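Local coordinates for protein beta-hexosaminidase Amuc_2018 (Akkermansia muciniphila, PDB 6JEB) that hydrolyses terminal non-reducing N-acetyl-D-hexosamine residues from N-glycans and chitobiose as a zinc-containing glycoside hydrolase of family 20, at residues 5-13 and 422-431; 35-45 and 79-88. All coordinates share one frame; numbering follows the deposited sequence.

Contact 1: 5-13 and 422-431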
loop_
_atom_site.group_PDB
_atom_site.type_symbol
_atom_site.label_atom_id
_atom_site.label_comp_id
_atom_site.label_asym_id
_atom_site.label_seq_id
_atom_site.Cartn_x
_atom_site.Cartn_y
_atom_site.Cartn_z
ATOM N N SER A 5 21.401 -14.617 0.382
ATOM C CA SER A 5 19.956 -14.755 0.273
ATOM C C SER A 5 19.271 -13.446 0.628
ATOM O O SER A 5 18.497 -13.378 1.588
ATOM C CB SER A 5 19.455 -15.889 1.165
ATOM O OG SER A 5 19.914 -17.125 0.656
ATOM N N ILE A 6 19.545 -12.405 -0.147
ATOM C CA ILE A 6 19.001 -11.075 0.088
ATOM C C ILE A 6 17.763 -10.907 -0.777
ATOM O O ILE A 6 17.817 -11.107 -2.000
ATOM C CB ILE A 6 20.040 -9.993 -0.252
ATOM C CG1 ILE A 6 21.309 -10.158 0.596
ATOM C CG2 ILE A 6 19.426 -8.599 -0.102
ATOM C CD1 ILE A 6 22.533 -9.541 -0.057
ATOM N N ILE A 7 16.650 -10.538 -0.150
ATOM C CA ILE A 7 15.430 -10.154 -0.849
ATOM C C ILE A 7 15.129 -8.714 -0.459
ATOM O O ILE A 7 14.993 -8.412 0.731
ATOM C CB ILE A 7 14.229 -11.055 -0.508
ATOM C CG1 ILE A 7 14.534 -12.513 -0.860
ATOM C CG2 ILE A 7 12.975 -10.565 -1.252
ATOM C CD1 ILE A 7 13.524 -13.511 -0.282
ATOM N N PRO A 8 14.986 -7.788 -1.414
ATOM C CA PRO A 8 15.069 -8.016 -2.867
ATOM C C PRO A 8 16.483 -8.269 -3.381
ATOM O O PRO A 8 17.467 -7.817 -2.786
ATOM C CB PRO A 8 14.515 -6.717 -3.465
ATOM C CG PRO A 8 14.535 -5.722 -2.367
ATOM C CD PRO A 8 14.576 -6.417 -1.065
ATOM N N GLU A 9 16.570 -8.997 -4.485
ATOM C CA GLU A 9 17.865 -9.281 -5.091
ATOM C C GLU A 9 18.587 -7.974 -5.408
ATOM O O GLU A 9 18.007 -7.095 -6.061
ATOM C CB GLU A 9 17.679 -10.078 -6.382
ATOM C CG GLU A 9 18.992 -10.540 -7.023
ATOM C CD GLU A 9 19.760 -11.530 -6.154
ATOM O OE1 GLU A 9 19.154 -12.153 -5.253
ATOM O OE2 GLU A 9 20.983 -11.685 -6.369
ATOM N N PRO A 10 19.838 -7.808 -4.975
ATOM C CA PRO A 10 20.571 -6.582 -5.303
ATOM C C PRO A 10 20.823 -6.452 -6.799
ATOM O O PRO A 10 20.905 -7.439 -7.543
ATOM C CB PRO A 10 21.892 -6.747 -4.541
ATOM C CG PRO A 10 21.546 -7.660 -3.393
ATOM C CD PRO A 10 20.549 -8.630 -3.980
ATOM N N SER A 11 20.974 -5.206 -7.238
ATOM C CA SER A 11 21.198 -4.965 -8.661
ATOM C C SER A 11 22.530 -5.530 -9.142
ATOM O O SER A 11 22.637 -5.921 -10.305
ATOM C CB SER A 11 21.063 -3.480 -8.988
ATOM O OG SER A 11 21.877 -2.689 -8.144
ATOM N N ARG A 12 23.549 -5.585 -8.278
ATOM C CA ARG A 12 24.823 -6.214 -8.627
ATOM C C ARG A 12 25.414 -6.868 -7.385
ATOM O O ARG A 12 25.545 -6.222 -6.340
ATOM C CB ARG A 12 25.842 -5.214 -9.212
ATOM C CG ARG A 12 27.209 -5.843 -9.547
ATOM C CD ARG A 12 28.265 -4.810 -10.014
ATOM N NE ARG A 12 29.635 -5.342 -9.931
ATOM C CZ ARG A 12 30.386 -5.721 -10.963
ATOM N NH1 ARG A 12 29.940 -5.612 -12.215
ATOM N NH2 ARG A 12 31.604 -6.211 -10.738
ATOM N N THR A 13 25.743 -8.155 -7.498
ATOM C CA THR A 13 26.494 -8.870 -6.473
ATOM C C THR A 13 27.711 -9.479 -7.143
ATOM O O THR A 13 27.568 -10.267 -8.084
ATOM C CB THR A 13 25.652 -9.986 -5.839
ATOM O OG1 THR A 13 24.437 -9.436 -5.313
ATOM C CG2 THR A 13 26.429 -10.657 -4.705
ATOM N N ALA A 422 8.164 -7.016 -3.179
ATOM C CA ALA A 422 9.355 -6.226 -2.869
ATOM C C ALA A 422 10.414 -6.387 -3.951
ATOM O O ALA A 422 11.040 -5.405 -4.376
ATOM C CB ALA A 422 9.920 -6.631 -1.503
ATOM N N GLU A 423 10.621 -7.621 -4.410
ATOM C CA GLU A 423 11.615 -7.869 -5.447
ATOM C C GLU A 423 11.159 -7.317 -6.798
ATOM O O GLU A 423 11.974 -6.801 -7.570
ATOM C CB GLU A 423 11.955 -9.365 -5.505
ATOM C CG GLU A 423 13.027 -9.714 -6.532
ATOM C CD GLU A 423 13.918 -10.881 -6.118
ATOM O OE1 GLU A 423 14.422 -10.879 -4.974
ATOM O OE2 GLU A 423 14.121 -11.803 -6.942
ATOM N N ALA A 424 9.854 -7.375 -7.085
ATOM C CA ALA A 424 9.347 -6.785 -8.323
ATOM C C ALA A 424 9.543 -5.270 -8.349
ATOM O O ALA A 424 9.801 -4.687 -9.412
ATOM C CB ALA A 424 7.869 -7.137 -8.502
ATOM N N GLY A 425 9.398 -4.608 -7.196
ATOM C CA GLY A 425 9.569 -3.166 -7.158
ATOM C C GLY A 425 11.016 -2.725 -7.160
ATOM O O GLY A 425 11.333 -1.650 -7.684
ATOM N N TRP A 426 11.908 -3.532 -6.586
ATOM C CA TRP A 426 13.303 -3.163 -6.366
ATOM C C TRP A 426 14.249 -3.696 -7.437
ATOM O O TRP A 426 15.125 -2.965 -7.913
ATOM C CB TRP A 426 13.761 -3.688 -4.996
ATOM C CG TRP A 426 15.198 -3.353 -4.706
ATOM C CD1 TRP A 426 16.309 -3.962 -5.225
ATOM C CD2 TRP A 426 15.678 -2.301 -3.862
ATOM N NE1 TRP A 426 17.447 -3.346 -4.763
ATOM C CE2 TRP A 426 17.087 -2.325 -3.922
ATOM C CE3 TRP A 426 15.052 -1.344 -3.053
ATOM C CZ2 TRP A 426 17.883 -1.420 -3.218
ATOM C CZ3 TRP A 426 15.844 -0.449 -2.346
ATOM C CH2 TRP A 426 17.246 -0.495 -2.433
ATOM N N SER A 427 14.135 -4.974 -7.781
ATOM C CA SER A 427 15.236 -5.621 -8.496
ATOM C C SER A 427 15.121 -5.414 -10.003
ATOM O O SER A 427 14.039 -5.606 -10.570
ATOM C CB SER A 427 15.250 -7.115 -8.206
ATOM O OG SER A 427 15.398 -7.344 -6.816
ATOM N N PRO A 428 16.220 -5.067 -10.671
ATOM C CA PRO A 428 16.227 -5.064 -12.139
ATOM C C PRO A 428 15.842 -6.430 -12.688
ATOM O O PRO A 428 16.156 -7.470 -12.104
ATOM C CB PRO A 428 17.684 -4.738 -12.483
ATOM C CG PRO A 428 18.215 -4.036 -11.278
ATOM C CD PRO A 428 17.488 -4.602 -10.091
ATOM N N MET A 429 15.160 -6.425 -13.838
ATOM C CA MET A 429 14.745 -7.688 -14.439
ATOM C C MET A 429 15.930 -8.616 -14.678
ATOM O O MET A 429 15.788 -9.842 -14.581
ATOM C CB MET A 429 13.979 -7.435 -15.742
ATOM C CG MET A 429 12.624 -6.732 -15.543
ATOM S SD MET A 429 11.450 -7.653 -14.515
ATOM C CE MET A 429 11.121 -9.064 -15.565
ATOM N N GLY A 430 17.108 -8.054 -14.959
ATOM C CA GLY A 430 18.284 -8.848 -15.267
ATOM C C GLY A 430 18.833 -9.658 -14.111
ATOM O O GLY A 430 19.672 -10.532 -14.347
ATOM N N VAL A 431 18.398 -9.392 -12.877
ATOM C CA VAL A 431 18.800 -10.191 -11.719
ATOM C C VAL A 431 17.656 -11.009 -11.152
ATOM O O VAL A 431 17.830 -11.675 -10.119
ATOM C CB VAL A 431 19.471 -9.347 -10.616
ATOM C CG1 VAL A 431 20.684 -8.597 -11.166
ATOM C CG2 VAL A 431 18.459 -8.390 -9.960
#

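Contact 2: 35-45 and 79-88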
loop_
_atom_site.group_PDB
_atom_site.type_symbol
_atom_site.label_atom_id
_atom_site.label_comp_id
_atom_site.label_asym_id
_atom_site.label_seq_id
_atom_site.Cartn_x
_atom_site.Cartn_y
_atom_site.Cartn_z
ATOM N N GLU A 35 24.143 7.518 -6.063
ATOM C CA GLU A 35 22.891 8.247 -5.944
ATOM C C GLU A 35 22.354 8.134 -4.515
ATOM O O GLU A 35 22.753 7.258 -3.740
ATOM C CB GLU A 35 21.876 7.729 -6.963
ATOM C CG GLU A 35 22.331 7.876 -8.422
ATOM C CD GLU A 35 22.601 9.318 -8.826
ATOM O OE1 GLU A 35 21.785 10.201 -8.478
ATOM O OE2 GLU A 35 23.630 9.563 -9.497
ATOM N N THR A 36 21.442 9.044 -4.159
ATOM C CA THR A 36 21.032 9.151 -2.758
ATOM C C THR A 36 20.270 7.928 -2.272
ATOM O O THR A 36 20.190 7.714 -1.054
ATOM C CB THR A 36 20.209 10.416 -2.512
ATOM O OG1 THR A 36 19.015 10.376 -3.301
ATOM C CG2 THR A 36 21.017 11.659 -2.874
ATOM N N ASP A 37 19.713 7.133 -3.187
ATOM C CA ASP A 37 18.988 5.908 -2.867
ATOM C C ASP A 37 19.840 4.655 -3.046
ATOM O O ASP A 37 19.305 3.541 -2.990
ATOM C CB ASP A 37 17.717 5.798 -3.724
ATOM C CG ASP A 37 18.015 5.795 -5.227
ATOM O OD1 ASP A 37 19.059 6.323 -5.641
ATOM O OD2 ASP A 37 17.196 5.277 -6.006
ATOM N N ALA A 38 21.151 4.805 -3.229
ATOM C CA ALA A 38 22.029 3.704 -3.597
ATOM C C ALA A 38 23.053 3.440 -2.496
ATOM O O ALA A 38 23.391 4.324 -1.699
ATOM C CB ALA A 38 22.750 4.015 -4.912
ATOM N N TYR A 39 23.553 2.207 -2.452
ATOM C CA TYR A 39 24.612 1.861 -1.511
ATOM C C TYR A 39 25.566 0.863 -2.161
ATOM O O TYR A 39 25.239 0.203 -3.156
ATOM C CB TYR A 39 24.065 1.315 -0.161
ATOM C CG TYR A 39 23.427 -0.046 -0.305
ATOM C CD1 TYR A 39 24.190 -1.208 -0.192
ATOM C CD2 TYR A 39 22.069 -0.176 -0.588
ATOM C CE1 TYR A 39 23.628 -2.454 -0.361
ATOM C CE2 TYR A 39 21.492 -1.418 -0.748
ATOM C CZ TYR A 39 22.282 -2.558 -0.643
ATOM O OH TYR A 39 21.736 -3.805 -0.831
ATOM N N ARG A 40 26.757 0.767 -1.577
ATOM C CA ARG A 40 27.727 -0.270 -1.899
ATOM C C ARG A 40 28.163 -0.898 -0.585
ATOM O O ARG A 40 28.656 -0.201 0.307
ATOM C CB ARG A 40 28.932 0.314 -2.633
ATOM C CG ARG A 40 29.955 -0.736 -3.057
ATOM C CD ARG A 40 31.244 -0.093 -3.595
ATOM N NE ARG A 40 30.965 0.950 -4.582
ATOM C CZ ARG A 40 31.171 2.252 -4.394
ATOM N NH1 ARG A 40 31.690 2.697 -3.252
ATOM N NH2 ARG A 40 30.865 3.112 -5.358
ATOM N N LEU A 41 27.957 -2.203 -0.453
ATOM C CA LEU A 41 28.285 -2.921 0.772
ATOM C C LEU A 41 29.330 -3.965 0.427
ATOM O O LEU A 41 29.081 -4.839 -0.409
ATOM C CB LEU A 41 27.034 -3.571 1.358
ATOM C CG LEU A 41 27.217 -4.348 2.662
ATOM C CD1 LEU A 41 27.668 -3.438 3.799
ATOM C CD2 LEU A 41 25.918 -5.043 3.028
ATOM N N THR A 42 30.500 -3.865 1.052
ATOM C CA THR A 42 31.607 -4.778 0.792
ATOM C C THR A 42 31.807 -5.663 2.013
ATOM O O THR A 42 32.015 -5.162 3.126
ATOM C CB THR A 42 32.880 -4.000 0.458
ATOM O OG1 THR A 42 32.619 -3.150 -0.668
ATOM C CG2 THR A 42 34.025 -4.958 0.112
ATOM N N VAL A 43 31.735 -6.972 1.804
ATOM C CA VAL A 43 31.900 -7.965 2.857
ATOM C C VAL A 43 33.314 -8.521 2.746
ATOM O O VAL A 43 33.689 -9.065 1.699
ATOM C CB VAL A 43 30.848 -9.078 2.720
ATOM C CG1 VAL A 43 31.090 -10.197 3.738
ATOM C CG2 VAL A 43 29.439 -8.495 2.867
ATOM N N THR A 44 34.111 -8.357 3.800
ATOM C CA THR A 44 35.485 -8.836 3.865
ATOM C C THR A 44 35.643 -9.755 5.074
ATOM O O THR A 44 34.791 -9.757 5.968
ATOM C CB THR A 44 36.484 -7.669 3.994
ATOM O OG1 THR A 44 36.540 -7.222 5.357
ATOM C CG2 THR A 44 36.114 -6.507 3.068
ATOM N N PRO A 45 36.726 -10.540 5.149
ATOM C CA PRO A 45 36.903 -11.398 6.333
ATOM C C PRO A 45 37.027 -10.626 7.633
ATOM O O PRO A 45 36.823 -11.206 8.709
ATOM C CB PRO A 45 38.190 -12.174 6.021
ATOM C CG PRO A 45 38.284 -12.156 4.521
ATOM C CD PRO A 45 37.764 -10.800 4.132
ATOM N N ILE A 79 29.889 -16.746 5.510
ATOM C CA ILE A 79 29.230 -16.381 4.258
ATOM C C ILE A 79 30.308 -15.913 3.292
ATOM O O ILE A 79 31.422 -15.552 3.708
ATOM C CB ILE A 79 28.141 -15.303 4.473
ATOM C CG1 ILE A 79 28.773 -13.977 4.914
ATOM C CG2 ILE A 79 27.077 -15.795 5.455
ATOM C CD1 ILE A 79 27.795 -12.815 4.920
ATOM N N PRO A 80 30.017 -15.898 1.990
ATOM C CA PRO A 80 31.018 -15.422 1.031
ATOM C C PRO A 80 31.316 -13.948 1.240
ATOM O O PRO A 80 30.455 -13.162 1.645
ATOM C CB PRO A 80 30.354 -15.642 -0.332
ATOM C CG PRO A 80 29.202 -16.520 -0.092
ATOM C CD PRO A 80 28.796 -16.390 1.328
ATOM N N CYS A 81 32.556 -13.579 0.950
ATOM C CA CYS A 81 32.898 -12.179 0.789
ATOM C C CYS A 81 32.432 -11.705 -0.585
ATOM O O CYS A 81 32.106 -12.504 -1.467
ATOM C CB CYS A 81 34.405 -11.993 0.941
ATOM S SG CYS A 81 34.962 -12.263 2.637
ATOM N N GLY A 82 32.377 -10.392 -0.759
ATOM C CA GLY A 82 31.894 -9.864 -2.018
ATOM C C GLY A 82 31.568 -8.391 -1.918
ATOM O O GLY A 82 31.761 -7.751 -0.877
ATOM N N VAL A 83 31.075 -7.862 -3.037
ATOM C CA VAL A 83 30.657 -6.468 -3.146
ATOM C C VAL A 83 29.235 -6.436 -3.677
ATOM O O VAL A 83 28.941 -7.040 -4.716
ATOM C CB VAL A 83 31.583 -5.664 -4.080
ATOM C CG1 VAL A 83 31.182 -4.195 -4.098
ATOM C CG2 VAL A 83 33.024 -5.811 -3.655
ATOM N N ILE A 84 28.362 -5.730 -2.971
ATOM C CA ILE A 84 26.972 -5.538 -3.357
ATOM C C ILE A 84 26.817 -4.069 -3.719
ATOM O O ILE A 84 27.095 -3.192 -2.894
ATOM C CB ILE A 84 26.029 -5.905 -2.200
ATOM C CG1 ILE A 84 26.193 -7.378 -1.805
ATOM C CG2 ILE A 84 24.584 -5.579 -2.571
ATOM C CD1 ILE A 84 25.692 -7.681 -0.395
ATOM N N THR A 85 26.383 -3.787 -4.946
ATOM C CA THR A 85 26.108 -2.420 -5.373
ATOM C C THR A 85 24.646 -2.379 -5.779
ATOM O O THR A 85 24.230 -3.143 -6.655
ATOM C CB THR A 85 27.002 -2.029 -6.552
ATOM O OG1 THR A 85 28.363 -2.342 -6.238
ATOM C CG2 THR A 85 26.880 -0.533 -6.842
ATOM N N ASP A 86 23.864 -1.509 -5.142
ATOM C CA ASP A 86 22.425 -1.710 -5.160
ATOM C C ASP A 86 21.687 -0.381 -5.185
ATOM O O ASP A 86 22.085 0.579 -4.516
ATOM C CB ASP A 86 22.040 -2.496 -3.903
ATOM C CG ASP A 86 20.758 -3.286 -4.057
ATOM O OD1 ASP A 86 20.204 -3.368 -5.178
ATOM O OD2 ASP A 86 20.312 -3.834 -3.024
ATOM N N LYS A 87 20.589 -0.347 -5.944
ATOM C CA LYS A 87 19.745 0.827 -6.109
ATOM C C LYS A 87 18.423 0.310 -6.647
ATOM O O LYS A 87 18.432 -0.617 -7.471
ATOM C CB LYS A 87 20.387 1.794 -7.124
ATOM C CG LYS A 87 19.660 3.122 -7.317
ATOM C CD LYS A 87 20.293 3.954 -8.433
ATOM C CE LYS A 87 19.580 5.287 -8.599
ATOM N NZ LYS A 87 18.083 5.111 -8.687
ATOM N N PRO A 88 17.286 0.850 -6.216
ATOM C CA PRO A 88 15.997 0.286 -6.636
ATOM C C PRO A 88 15.606 0.645 -8.061
ATOM O O PRO A 88 15.831 1.759 -8.544
ATOM C CB PRO A 88 15.002 0.918 -5.657
ATOM C CG PRO A 88 15.647 2.203 -5.243
ATOM C CD PRO A 88 17.122 1.862 -5.158
HETATM O O HOH W 1 30.461 -0.812 -7.027
#

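Contact 1: 5-13 and 422-431
Pro8 and Glu9 run in extended conformation past the C-terminal end of helix 417-426, and the CA atoms of Pro8 and Glu423 come within 4.3 Å. Pro8 follows a cis peptide bond. Two hydrogen bonds hold Glu9 by its backbone. Glu9 N donates to Glu423 OE1 at 2.9 Å, meeting the carboxylate from above its plane. Glu9 O accepts from Ser427 OG at 2.7 Å, in the carbonyl plane and on a lone pair. Ser427 OG sits beside its own N (chi1 -59°), which turns it toward the Glu9 carbonyl. Pro8 CG presses obliquely on Trp426 CG at 3.4 Å. The Glu9 carbonyl O lies at the edge of the same indole, whose NE1 is hydrogen-bonded to Asp86 OD1. Farther along, Val431 CG2 packs on Glu9 CG at 3.7 Å. Lys440 forms salt bridges with both Glu9 and Glu423, and Tyr376 OH is hydrogen-bonded to Glu423 OE2. With an alanine in place of Glu423, the Glu9 N-H would probably lose its acceptor, Tyr376 its partner and Lys440 one of its two carboxylates. This is an interdomain interface of family 20: the segment leading into strand 12-16 is fastened to a helix end of the TIM-barrel domain.

Contact 2: 35-45 and 79-88
Tyr39 to Val43 pair with Gly82 to Asp86 as neighbouring antiparallel strands, whose axes come within 4.6 Å at 173°. Three hydrogen-bonded pairs, Tyr39 with Asp86, Leu41 with Ile84 and Val43 with Gly82, each give two backbone bonds. Leu41 N to Ile84 O is typical at 2.8 Å. The non-hydrogen-bonded pairs between them add CA-H...O contacts, such as Arg40 CA to Ile84 O.

The tight side carries Tyr39, Leu41, Val43, Ile84 and Asp86. Tyr39 CG lies between its backbone N and carbonyl carbon (chi1 69°), which lays the ring alongside Asp86. Asp86 CB covers one ring face, 3.3 Å from Tyr39 CZ. The ring and carboxylate planes are 74° apart. Tyr39 OH is hydrogen-bonded to Thr64 OG1; its contact with Asp86 OD2, at 2.6 Å from Tyr39 OH, is a weak bond at best. The other carboxylate oxygen, Asp86 OD1, takes hydrogen bonds from Trp426 NE1 and Ser11 N. Ile84 CG2 reaches the same ring obliquely at Tyr39 CE1, 3.9 Å away.

The looser side carries Arg40, Thr42, Val83 and Thr85, all partly exposed. Arg40 CG lies alongside Val83 CG1 at 3.8 Å. A water at the edge of the Arg40 guanidinium, in its plane, bridges NE to Thr85 OG1. At the turn end, Lys87 NZ forms a salt bridge to the syn lone pair of Asp37 OD2 at 2.8 Å. The Lys87 chain is extended until it bends at its last torsion, bringing NZ to that oxygen.

Helix 55-73 covers the tight face, touching Tyr39 through Tyr60 and Leu41 through Thr64 and Leu68. Strand 47-52 flanks strand 39-44, and strand 12-16 flanks strand 79-86 in the same mixed sheet.

Overall arrangement
Contact 1 joins the two domains, whereas contact 2 lies wholly within the N-terminal one. Their centres are about 12 Å apart, and contact 2 is nested in the chain loop that contact 1 closes. Both reach one sheet, in which strands 12-16 and 79-86 are neighbours. They touch directly, since the Asp86 carboxylate of contact 2 is shared with Trp426 and Ser11 of contact 1. Contact 1 is mostly buried, and side chains grip a loop backbone there beside shared salt bridges. Contact 2 is partly buried; regular strand pairing carries it, with a helix-covered face and a face bearing a bridging water.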